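Local coordinates for protein Ent-copalyl diphosphate synthase (Streptomyces platensis, PDB 5BP8) that is a mainly helical bacterial enzyme related to the squalene-hopene cyclases, whose alpha-barrel domain architecture it probably shares, at residues P258-F262 and I297-P301; L285-E289 and A316-R322; L292-G296 and S328-F332; D487-Y491 and V504-R508. All blocks are in the same frame, centred on the assembly; numbering follows the deposited sequence. Where two conformers were deposited one is given.

Interaction 1: residues P258-F262 and I297-P301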
loop_
_atom_site.group_PDB
_atom_site.type_symbol
_atom_site.label_atom_id
_atom_site.label_comp_id
_atom_site.label_asym_id
_atom_site.label_seq_id
_atom_site.Cartn_x
_atom_site.Cartn_y
_atom_site.Cartn_z
ATOM N N PRO A 258 6.009 10.173 1.943
ATOM C CA PRO A 258 4.624 10.437 2.286
ATOM C C PRO A 258 3.634 9.748 1.351
ATOM O O PRO A 258 4.014 9.242 0.271
ATOM C CB PRO A 258 4.474 11.973 2.102
ATOM C CG PRO A 258 5.739 12.460 1.532
ATOM C CD PRO A 258 6.676 11.322 1.285
ATOM N N ILE A 259 2.381 9.769 1.772
ATOM C CA ILE A 259 1.229 9.350 0.969
ATOM C C ILE A 259 0.133 10.442 0.977
ATOM O O ILE A 259 -1.057 10.162 0.849
ATOM C CB ILE A 259 0.627 8.029 1.477
ATOM C CG1 ILE A 259 0.185 8.114 2.948
ATOM C CG2 ILE A 259 1.585 6.878 1.249
ATOM C CD1 ILE A 259 -0.832 7.058 3.293
ATOM N N VAL A 260 0.558 11.684 1.161
ATOM C CA VAL A 260 -0.362 12.803 1.468
ATOM C C VAL A 260 -1.611 12.899 0.564
ATOM O O VAL A 260 -2.725 13.003 1.067
ATOM C CB VAL A 260 0.424 14.129 1.543
ATOM C CG1 VAL A 260 1.141 14.476 0.250
ATOM C CG2 VAL A 260 -0.467 15.275 1.987
ATOM N N TYR A 261 -1.454 12.869 -0.743
ATOM C CA TYR A 261 -2.637 13.019 -1.625
ATOM C C TYR A 261 -3.588 11.834 -1.582
ATOM O O TYR A 261 -4.823 12.002 -1.518
ATOM C CB TYR A 261 -2.190 13.269 -3.048
ATOM C CG TYR A 261 -1.320 14.510 -3.264
ATOM C CD1 TYR A 261 -1.555 15.701 -2.559
ATOM C CD2 TYR A 261 -0.321 14.524 -4.231
ATOM C CE1 TYR A 261 -0.800 16.835 -2.795
ATOM C CE2 TYR A 261 0.440 15.648 -4.461
ATOM C CZ TYR A 261 0.180 16.811 -3.765
ATOM O OH TYR A 261 0.945 17.944 -4.002
ATOM N N PHE A 262 -3.037 10.620 -1.607
ATOM C CA PHE A 262 -3.825 9.410 -1.360
ATOM C C PHE A 262 -4.619 9.535 -0.047
ATOM O O PHE A 262 -5.842 9.338 -0.013
ATOM C CB PHE A 262 -2.854 8.205 -1.380
ATOM C CG PHE A 262 -3.384 6.936 -0.756
ATOM C CD1 PHE A 262 -4.634 6.425 -1.069
ATOM C CD2 PHE A 262 -2.601 6.203 0.079
ATOM C CE1 PHE A 262 -5.093 5.224 -0.504
ATOM C CE2 PHE A 262 -3.054 5.005 0.640
ATOM C CZ PHE A 262 -4.307 4.522 0.347
ATOM N N ILE A 297 -2.447 13.356 -10.911
ATOM C CA ILE A 297 -1.777 13.517 -9.619
ATOM C C ILE A 297 -1.340 12.103 -9.177
ATOM O O ILE A 297 -1.884 11.117 -9.661
ATOM C CB ILE A 297 -2.720 14.155 -8.574
ATOM C CG1 ILE A 297 -1.960 14.683 -7.360
ATOM C CG2 ILE A 297 -3.808 13.181 -8.114
ATOM C CD1 ILE A 297 -2.831 15.528 -6.447
ATOM N N ALA A 298 -0.331 12.053 -8.314
ATOM C CA ALA A 298 0.180 10.819 -7.716
ATOM C C ALA A 298 -0.298 10.682 -6.287
ATOM O O ALA A 298 -0.996 11.539 -5.755
ATOM C CB ALA A 298 1.701 10.853 -7.729
ATOM N N ALA A 299 0.149 9.625 -5.615
ATOM C CA ALA A 299 -0.168 9.446 -4.210
ATOM C C ALA A 299 0.508 10.511 -3.336
ATOM O O ALA A 299 0.042 10.820 -2.221
ATOM C CB ALA A 299 0.251 8.059 -3.762
ATOM N N ALA A 300 1.592 11.063 -3.859
ATOM C CA ALA A 300 2.368 12.111 -3.201
ATOM C C ALA A 300 3.329 12.770 -4.192
ATOM O O ALA A 300 3.662 12.180 -5.229
ATOM C CB ALA A 300 3.155 11.539 -2.037
ATOM N N PRO A 301 3.826 13.978 -3.857
ATOM C CA PRO A 301 4.843 14.541 -4.753
ATOM C C PRO A 301 6.085 13.625 -4.797
ATOM O O PRO A 301 6.487 13.053 -3.764
ATOM C CB PRO A 301 5.153 15.918 -4.135
ATOM C CG PRO A 301 4.012 16.226 -3.205
ATOM C CD PRO A 301 3.451 14.891 -2.767
#
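Y261 lays its ring against I297, whose CD1 sits 3.7 Å from the ring centroid, 20° off the normal, in a CH-pi contact over one face. The ring also reaches P301, with Y261 CE2 3.5 Å from P301 CD, while its edge meets the carbonyl oxygen of A298. An aromatic residue suits this place because one flat side chain can touch several residues of an extended loop. Behind the ring, the backbone makes the polar join. I259 occupies the N-cap position of helix 260-274, and the first-turn amides have no carbonyl of their own helix to bond. The A299 carbonyl supplies one: F262 N donates to A299 O at 3.1 Å and nearly straight, and Y261 N to A299 O at 2.9 Å but weakly. The small A299 and A300 let the chains come close, with A300 CB 3.4 Å from P258 O. F262 and A299 both touch D309, and I297 is backbone-bonded to D306, so the contact joins a helix start to the loop leading into D306, D308 and D309. These aspartates match the DXDD signature of class II terpene cyclases.

Interaction 2: residues L285-E289 and A316-R322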
loop_
_atom_site.group_PDB
_atom_site.type_symbol
_atom_site.label_atom_id
_atom_site.label_comp_id
_atom_site.label_asym_id
_atom_site.label_seq_id
_atom_site.Cartn_x
_atom_site.Cartn_y
_atom_site.Cartn_z
ATOM N N LEU A 285 -8.316 20.789 0.735
ATOM C CA LEU A 285 -8.771 20.970 -0.627
ATOM C C LEU A 285 -7.726 21.763 -1.392
ATOM O O LEU A 285 -7.463 21.468 -2.564
ATOM C CB LEU A 285 -10.141 21.664 -0.673
ATOM C CG LEU A 285 -11.270 21.060 0.168
ATOM C CD1 LEU A 285 -12.552 21.877 0.078
ATOM C CD2 LEU A 285 -11.545 19.633 -0.245
ATOM N N ASP A 286 -7.103 22.744 -0.736
ATOM C CA ASP A 286 -5.997 23.488 -1.367
ATOM C C ASP A 286 -4.798 22.621 -1.740
ATOM O O ASP A 286 -4.222 22.815 -2.820
ATOM C CB ASP A 286 -5.495 24.622 -0.473
ATOM C CG ASP A 286 -6.519 25.728 -0.276
ATOM O OD1 ASP A 286 -7.476 25.859 -1.064
ATOM O OD2 ASP A 286 -6.330 26.473 0.698
ATOM N N SER A 287 -4.404 21.713 -0.839
ATOM C CA SER A 287 -3.298 20.746 -1.094
ATOM C C SER A 287 -3.602 19.931 -2.339
ATOM O O SER A 287 -2.780 19.804 -3.233
ATOM C CB SER A 287 -3.126 19.788 0.098
ATOM O OG SER A 287 -2.262 18.703 -0.210
ATOM N N LEU A 288 -4.802 19.378 -2.397
ATOM C CA LEU A 288 -5.180 18.556 -3.539
ATOM C C LEU A 288 -5.224 19.352 -4.835
ATOM O O LEU A 288 -4.708 18.901 -5.847
ATOM C CB LEU A 288 -6.516 17.876 -3.295
ATOM C CG LEU A 288 -6.541 16.772 -2.230
ATOM C CD1 LEU A 288 -7.914 16.134 -2.247
ATOM C CD2 LEU A 288 -5.458 15.716 -2.469
ATOM N N GLU A 289 -5.832 20.540 -4.822
ATOM C CA GLU A 289 -5.848 21.370 -6.042
ATOM C C GLU A 289 -4.468 21.772 -6.550
ATOM O O GLU A 289 -4.209 21.761 -7.765
ATOM C CB GLU A 289 -6.701 22.631 -5.824
ATOM C CG GLU A 289 -8.138 22.408 -6.167
ATOM C CD GLU A 289 -8.971 23.686 -6.142
ATOM O OE1 GLU A 289 -8.609 24.664 -5.434
ATOM O OE2 GLU A 289 -9.997 23.674 -6.834
ATOM N N ALA A 316 -12.985 13.610 -4.744
ATOM C CA ALA A 316 -12.939 14.259 -3.445
ATOM C C ALA A 316 -13.152 15.773 -3.543
ATOM O O ALA A 316 -13.930 16.351 -2.762
ATOM C CB ALA A 316 -11.603 13.982 -2.771
ATOM N N LEU A 317 -12.451 16.395 -4.489
ATOM C CA LEU A 317 -12.572 17.831 -4.697
ATOM C C LEU A 317 -14.001 18.193 -5.082
ATOM O O LEU A 317 -14.596 19.108 -4.472
ATOM C CB LEU A 317 -11.571 18.335 -5.730
ATOM C CG LEU A 317 -10.119 18.428 -5.254
ATOM C CD1 LEU A 317 -9.194 18.587 -6.448
ATOM C CD2 LEU A 317 -9.910 19.545 -4.240
ATOM N N ALA A 318 -14.559 17.465 -6.041
ATOM C CA ALA A 318 -15.901 17.763 -6.546
ATOM C C ALA A 318 -16.990 17.561 -5.508
ATOM O O ALA A 318 -17.967 18.322 -5.456
ATOM C CB ALA A 318 -16.182 16.967 -7.807
ATOM N N GLN A 319 -16.836 16.557 -4.654
ATOM C CA GLN A 319 -17.785 16.361 -3.565
ATOM C C GLN A 319 -17.729 17.452 -2.506
ATOM O O GLN A 319 -18.651 17.567 -1.690
ATOM C CB GLN A 319 -17.606 14.996 -2.893
ATOM C CG GLN A 319 -17.970 13.847 -3.785
ATOM C CD GLN A 319 -18.050 12.537 -3.042
ATOM O OE1 GLN A 319 -19.138 12.065 -2.741
ATOM N NE2 GLN A 319 -16.887 11.936 -2.741
ATOM N N HIS A 320 -16.657 18.218 -2.479
ATOM C CA HIS A 320 -16.515 19.261 -1.479
ATOM C C HIS A 320 -16.466 20.659 -2.099
ATOM O O HIS A 320 -15.842 21.560 -1.562
ATOM C CB HIS A 320 -15.305 18.967 -0.604
ATOM C CG HIS A 320 -15.474 17.723 0.203
ATOM N ND1 HIS A 320 -15.113 16.481 -0.264
ATOM C CD2 HIS A 320 -16.017 17.520 1.422
ATOM C CE1 HIS A 320 -15.411 15.571 0.636
ATOM N NE2 HIS A 320 -15.965 16.174 1.667
ATOM N N GLY A 321 -17.129 20.807 -3.239
ATOM C CA GLY A 321 -17.389 22.120 -3.828
ATOM C C GLY A 321 -16.351 22.645 -4.796
ATOM O O GLY A 321 -16.411 23.820 -5.169
ATOM N N ARG A 322 -15.394 21.805 -5.206
ATOM C CA ARG A 322 -14.341 22.230 -6.132
ATOM C C ARG A 322 -14.310 21.308 -7.326
ATOM O O ARG A 322 -13.527 20.342 -7.380
ATOM C CB ARG A 322 -12.985 22.302 -5.443
ATOM C CG ARG A 322 -12.983 23.259 -4.267
ATOM C CD ARG A 322 -11.613 23.774 -3.924
ATOM N NE ARG A 322 -11.650 24.421 -2.618
ATOM C CZ ARG A 322 -10.584 24.883 -1.971
ATOM N NH1 ARG A 322 -9.369 24.833 -2.501
ATOM N NH2 ARG A 322 -10.738 25.413 -0.776
#
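R322 draws together two acids of helix 282-291 in a salt-bridge network, the charged outer edge of a helix-helix contact in what is probably the alpha-barrel fold of the squalene-hopene cyclase family. Its NH1 donates to D286 OD1 at 2.6 Å, almost in line, and to E289 OE1 at 3.0 Å, and its NH2 adds a weak bond to D286 OD1 at 3.3 Å. D286 and E289 are three residues apart on the helix, close enough for one guanidinium to meet both with its edge; the other carboxylate oxygen of E289, OE2, is bonded to H324. The flat face of the guanidinium rests on aliphatic carbon, with R322 CZ 3.5 Å from L285 CB. Beneath the charges the leucines close the interface. L317 CD2 approaches L285 O at 3.5 Å, L288 CB at 3.9 Å and E289 CG at 3.9 Å, while L288 CD1 packs on the small A316, 4.3 Å from its CB. In the turn that ends helix 307-319 and carries R322 to helix 282-291, R322 N bonds L317 O at 2.9 Å and G321 has a positive phi of 91°, which a residue with a side chain adopts less readily. H320 packs its CB 3.8 Å from L285 CD2, and its ring is held at both nitrogens, NE2 by Y278 and ND1 by A316 O at 2.8 Å.

Interaction 3: residues L292-G296 and S328-F332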
loop_
_atom_site.group_PDB
_atom_site.type_symbol
_atom_site.label_atom_id
_atom_site.label_comp_id
_atom_site.label_asym_id
_atom_site.label_seq_id
_atom_site.Cartn_x
_atom_site.Cartn_y
_atom_site.Cartn_z
ATOM N N LEU A 292 -2.873 18.717 -8.289
ATOM C CA LEU A 292 -3.505 18.262 -9.511
ATOM C C LEU A 292 -3.003 19.024 -10.736
ATOM O O LEU A 292 -2.925 20.241 -10.709
ATOM C CB LEU A 292 -5.008 18.425 -9.348
ATOM C CG LEU A 292 -5.926 17.853 -10.409
ATOM C CD1 LEU A 292 -5.692 16.356 -10.614
ATOM C CD2 LEU A 292 -7.342 18.138 -9.958
ATOM N N THR A 293 -2.625 18.304 -11.788
ATOM C CA THR A 293 -2.183 18.912 -13.034
ATOM C C THR A 293 -2.971 18.326 -14.190
ATOM O O THR A 293 -3.838 17.471 -13.996
ATOM C CB THR A 293 -0.688 18.673 -13.306
ATOM O OG1 THR A 293 -0.481 17.306 -13.707
ATOM C CG2 THR A 293 0.150 18.992 -12.081
ATOM N N ASP A 294 -2.641 18.778 -15.404
ATOM C CA ASP A 294 -3.240 18.252 -16.641
ATOM C C ASP A 294 -2.922 16.782 -16.842
ATOM O O ASP A 294 -3.596 16.100 -17.582
ATOM C CB ASP A 294 -2.705 19.017 -17.863
ATOM C CG ASP A 294 -3.332 20.389 -18.020
ATOM O OD1 ASP A 294 -4.508 20.563 -17.606
ATOM O OD2 ASP A 294 -2.655 21.284 -18.590
ATOM N N GLU A 295 -1.870 16.303 -16.197
ATOM C CA GLU A 295 -1.483 14.904 -16.298
ATOM C C GLU A 295 -2.045 14.059 -15.138
ATOM O O GLU A 295 -1.833 12.842 -15.108
ATOM C CB GLU A 295 0.036 14.814 -16.362
ATOM C CG GLU A 295 0.634 15.588 -17.536
ATOM C CD GLU A 295 0.785 14.730 -18.783
ATOM O OE1 GLU A 295 -0.242 14.285 -19.351
ATOM O OE2 GLU A 295 1.941 14.495 -19.189
ATOM N N GLY A 296 -2.785 14.706 -14.233
ATOM C CA GLY A 296 -3.344 14.066 -13.038
ATOM C C GLY A 296 -2.495 14.341 -11.809
ATOM O O GLY A 296 -1.907 15.423 -11.652
ATOM N N SER A 328 -7.898 14.927 -17.327
ATOM C CA SER A 328 -6.641 14.231 -17.095
ATOM C C SER A 328 -6.799 12.714 -17.080
ATOM O O SER A 328 -5.833 12.012 -17.333
ATOM C CB SER A 328 -5.969 14.676 -15.780
ATOM O OG SER A 328 -6.849 14.516 -14.670
ATOM N N LEU A 329 -7.989 12.215 -16.760
ATOM C CA LEU A 329 -8.248 10.772 -16.787
ATOM C C LEU A 329 -8.280 10.188 -18.201
ATOM O O LEU A 329 -8.041 9.005 -18.372
ATOM C CB LEU A 329 -9.547 10.443 -16.065
ATOM C CG LEU A 329 -9.586 10.761 -14.575
ATOM C CD1 LEU A 329 -10.972 10.540 -13.999
ATOM C CD2 LEU A 329 -8.549 9.916 -13.836
HETATM N N MSE A 330 -8.550 11.022 -19.217
HETATM C CA MSE A 330 -8.663 10.525 -20.603
HETATM C C MSE A 330 -7.356 10.002 -21.164
HETATM O O MSE A 330 -7.381 9.137 -22.041
HETATM C CB MSE A 330 -9.292 11.605 -21.517
HETATM C CG MSE A 330 -10.655 12.076 -21.004
HETATM SE SE MSE A 330 -12.057 10.681 -21.069
HETATM C CE MSE A 330 -12.211 10.400 -19.133
ATOM N N HIS A 331 -6.212 10.458 -20.638
ATOM C CA HIS A 331 -4.881 9.953 -20.994
ATOM C C HIS A 331 -4.792 8.454 -20.752
ATOM O O HIS A 331 -3.992 7.762 -21.379
ATOM C CB HIS A 331 -3.766 10.572 -20.110
ATOM C CG HIS A 331 -3.573 12.046 -20.272
ATOM N ND1 HIS A 331 -3.226 12.626 -21.474
ATOM C CD2 HIS A 331 -3.621 13.053 -19.367
ATOM C CE1 HIS A 331 -3.107 13.933 -21.311
ATOM N NE2 HIS A 331 -3.339 14.218 -20.041
ATOM N N PHE A 332 -5.559 7.971 -19.782
ATOM C CA PHE A 332 -5.495 6.572 -19.338
ATOM C C PHE A 332 -6.587 5.696 -19.973
ATOM O O PHE A 332 -6.743 4.506 -19.605
ATOM C CB PHE A 332 -5.638 6.524 -17.810
ATOM C CG PHE A 332 -4.581 7.285 -17.074
ATOM C CD1 PHE A 332 -3.401 6.662 -16.679
ATOM C CD2 PHE A 332 -4.768 8.618 -16.751
ATOM C CE1 PHE A 332 -2.427 7.363 -15.984
ATOM C CE2 PHE A 332 -3.799 9.332 -16.054
ATOM C CZ PHE A 332 -2.627 8.706 -15.679
#
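This is a small loop-to-loop contact near the protein surface, between the turn that follows helix 282-291 and the chain between helices 307-319 and 349-365. Residues T293 to G296 form a type I beta turn, closed by G296 N to T293 O at 3.0 Å. T293 reinforces it from within: its OG1 accepts from E295 N at 3.0 Å, an ST turn, and donates to G296 O at 3.1 Å. G296 has a phi of 99°, and a CB there would crowd the preceding carbonyl and come close to S328. The short S328 side chain fits against this backbone, its CB 3.3 Å from D294 O and 3.5 Å from G296 N, while E295 O lies at the ring edge of F332, 4.1 Å from its CE2. The one hydrogen bond across the segments runs from H331 NE2 to D294 O, 3.1 Å. E295 OE1, over the imidazole face, is 3.2 Å from H331 NE2 but at a poor bonding angle. A backbone carbonyl can only accept, so this bond places a proton on NE2 of H331.

Interaction 4: residues D487-Y491 and V504-R508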
loop_
_atom_site.group_PDB
_atom_site.type_symbol
_atom_site.label_atom_id
_atom_site.label_comp_id
_atom_site.label_asym_id
_atom_site.label_seq_id
_atom_site.Cartn_x
_atom_site.Cartn_y
_atom_site.Cartn_z
ATOM N N ASP A 487 -7.640 -0.861 17.465
ATOM C CA ASP A 487 -6.259 -0.638 17.874
ATOM C C ASP A 487 -5.468 -0.206 16.654
ATOM O O ASP A 487 -4.830 -1.033 16.015
ATOM C CB ASP A 487 -5.658 -1.916 18.488
ATOM C CG ASP A 487 -4.237 -1.706 18.994
ATOM O OD1 ASP A 487 -3.917 -0.590 19.397
ATOM O OD2 ASP A 487 -3.439 -2.653 18.993
ATOM N N PRO A 488 -5.512 1.100 16.321
ATOM C CA PRO A 488 -4.845 1.589 15.100
ATOM C C PRO A 488 -3.366 1.257 15.033
ATOM O O PRO A 488 -2.836 1.088 13.942
ATOM C CB PRO A 488 -5.028 3.102 15.175
ATOM C CG PRO A 488 -6.308 3.273 15.928
ATOM C CD PRO A 488 -6.383 2.135 16.915
ATOM N N ALA A 489 -2.728 1.146 16.196
ATOM C CA ALA A 489 -1.311 0.792 16.282
ATOM C C ALA A 489 -1.011 -0.598 15.747
ATOM O O ALA A 489 0.146 -0.882 15.447
ATOM C CB ALA A 489 -0.805 0.917 17.728
ATOM N N SER A 490 -2.020 -1.464 15.643
ATOM C CA SER A 490 -1.820 -2.818 15.143
ATOM C C SER A 490 -2.663 -3.146 13.907
ATOM O O SER A 490 -2.789 -4.291 13.536
ATOM C CB SER A 490 -2.106 -3.821 16.269
ATOM O OG SER A 490 -1.211 -3.583 17.343
ATOM N N TYR A 491 -3.237 -2.139 13.254
ATOM C CA TYR A 491 -3.974 -2.421 12.016
ATOM C C TYR A 491 -3.040 -3.168 11.061
ATOM O O TYR A 491 -1.934 -2.696 10.803
ATOM C CB TYR A 491 -4.393 -1.125 11.326
ATOM C CG TYR A 491 -5.514 -0.325 11.945
ATOM C CD1 TYR A 491 -6.400 -0.864 12.873
ATOM C CD2 TYR A 491 -5.722 0.988 11.531
ATOM C CE1 TYR A 491 -7.449 -0.104 13.387
ATOM C CE2 TYR A 491 -6.755 1.750 12.039
ATOM C CZ TYR A 491 -7.623 1.201 12.946
ATOM O OH TYR A 491 -8.631 1.974 13.405
ATOM N N VAL A 504 -2.906 4.018 8.078
ATOM C CA VAL A 504 -3.675 3.947 9.316
ATOM C C VAL A 504 -4.820 4.982 9.341
ATOM O O VAL A 504 -5.918 4.685 9.773
ATOM C CB VAL A 504 -2.743 4.122 10.545
ATOM C CG1 VAL A 504 -3.540 4.291 11.834
ATOM C CG2 VAL A 504 -1.749 2.952 10.642
ATOM N N THR A 505 -4.559 6.179 8.849
ATOM C CA THR A 505 -5.567 7.241 8.916
ATOM C C THR A 505 -6.672 6.927 7.911
ATOM O O THR A 505 -7.860 7.132 8.181
ATOM C CB THR A 505 -4.936 8.593 8.644
ATOM O OG1 THR A 505 -3.887 8.820 9.612
ATOM C CG2 THR A 505 -5.976 9.709 8.720
ATOM N N VAL A 506 -6.268 6.390 6.768
ATOM C CA VAL A 506 -7.228 5.869 5.784
ATOM C C VAL A 506 -8.174 4.840 6.404
ATOM O O VAL A 506 -9.400 4.872 6.204
ATOM C CB VAL A 506 -6.485 5.334 4.532
ATOM C CG1 VAL A 506 -7.413 4.532 3.631
ATOM C CG2 VAL A 506 -5.901 6.485 3.732
ATOM N N ILE A 507 -7.617 3.917 7.169
ATOM C CA ILE A 507 -8.434 2.902 7.805
ATOM C C ILE A 507 -9.365 3.521 8.870
ATOM O O ILE A 507 -10.538 3.170 8.934
ATOM C CB ILE A 507 -7.547 1.791 8.404
ATOM C CG1 ILE A 507 -6.786 1.064 7.288
ATOM C CG2 ILE A 507 -8.386 0.782 9.183
ATOM C CD1 ILE A 507 -5.646 0.185 7.812
ATOM N N ARG A 508 -8.842 4.446 9.663
ATOM C CA ARG A 508 -9.634 5.130 10.680
ATOM C C ARG A 508 -10.823 5.838 10.029
ATOM O O ARG A 508 -11.927 5.848 10.590
ATOM C CB ARG A 508 -8.790 6.109 11.502
ATOM C CG ARG A 508 -7.746 5.404 12.374
ATOM C CD ARG A 508 -6.964 6.322 13.296
ATOM N NE ARG A 508 -7.718 6.575 14.515
ATOM C CZ ARG A 508 -7.203 6.910 15.702
ATOM N NH1 ARG A 508 -5.882 7.035 15.903
ATOM N NH2 ARG A 508 -8.036 7.115 16.716
#
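D487 stays clear of the helix but shapes the bend that follows: S490 N donates to D487 O and S490 OG to D487 OD2, both at 2.9 Å. P488, in a short 3-10 segment, is the first residue to touch helix 504-518. Its CB lies 3.8 Å from V504 CG1, and its CG is 3.8 Å from R508 CZ, so the CG corner of the rigid, apolar proline ring abuts the flat face of the guanidinium. Y491 then sets its ring against the helix. I507 CG2 lies over one face, 3.8 Å from the centroid, as a CH-pi contact, while at the ring edge Y491 CE2 comes 3.8 Å from V504 O. Tyrosine suits the place because the apolar ring can be buried while its OH finds D486. Between the two segments the chain forms the small antiparallel pair 495-496 and 500-501. Helix 449-461 adjoins the contact through T449, against Y491 and I507, while T505 touches helices 7-20 and 260-274, and V506 also meets the latter at W266.

In the fold
Interactions 1, 2 and 3 interlock along the chain, their segments alternating between residues 258 and 332, and their centres lie 14 to 16 Å apart. Helix 282-291 and its following loop serve all three: L288 O meets I297 CD1, and L292 packs on both I297 and L317. Helix 260-274, the 282-291 helix and helix 307-319 are thereby tied into one compact unit. Interaction 4 comes later in the chain, its centre about 30 Å from that of interaction 3, and touches this unit through V506 CG2, 4.2 Å from F262 CZ. The C-terminal helix 504-518 is thus brought against helix 260-274 at F262, whose side chain also touches D309 of helix 307-319.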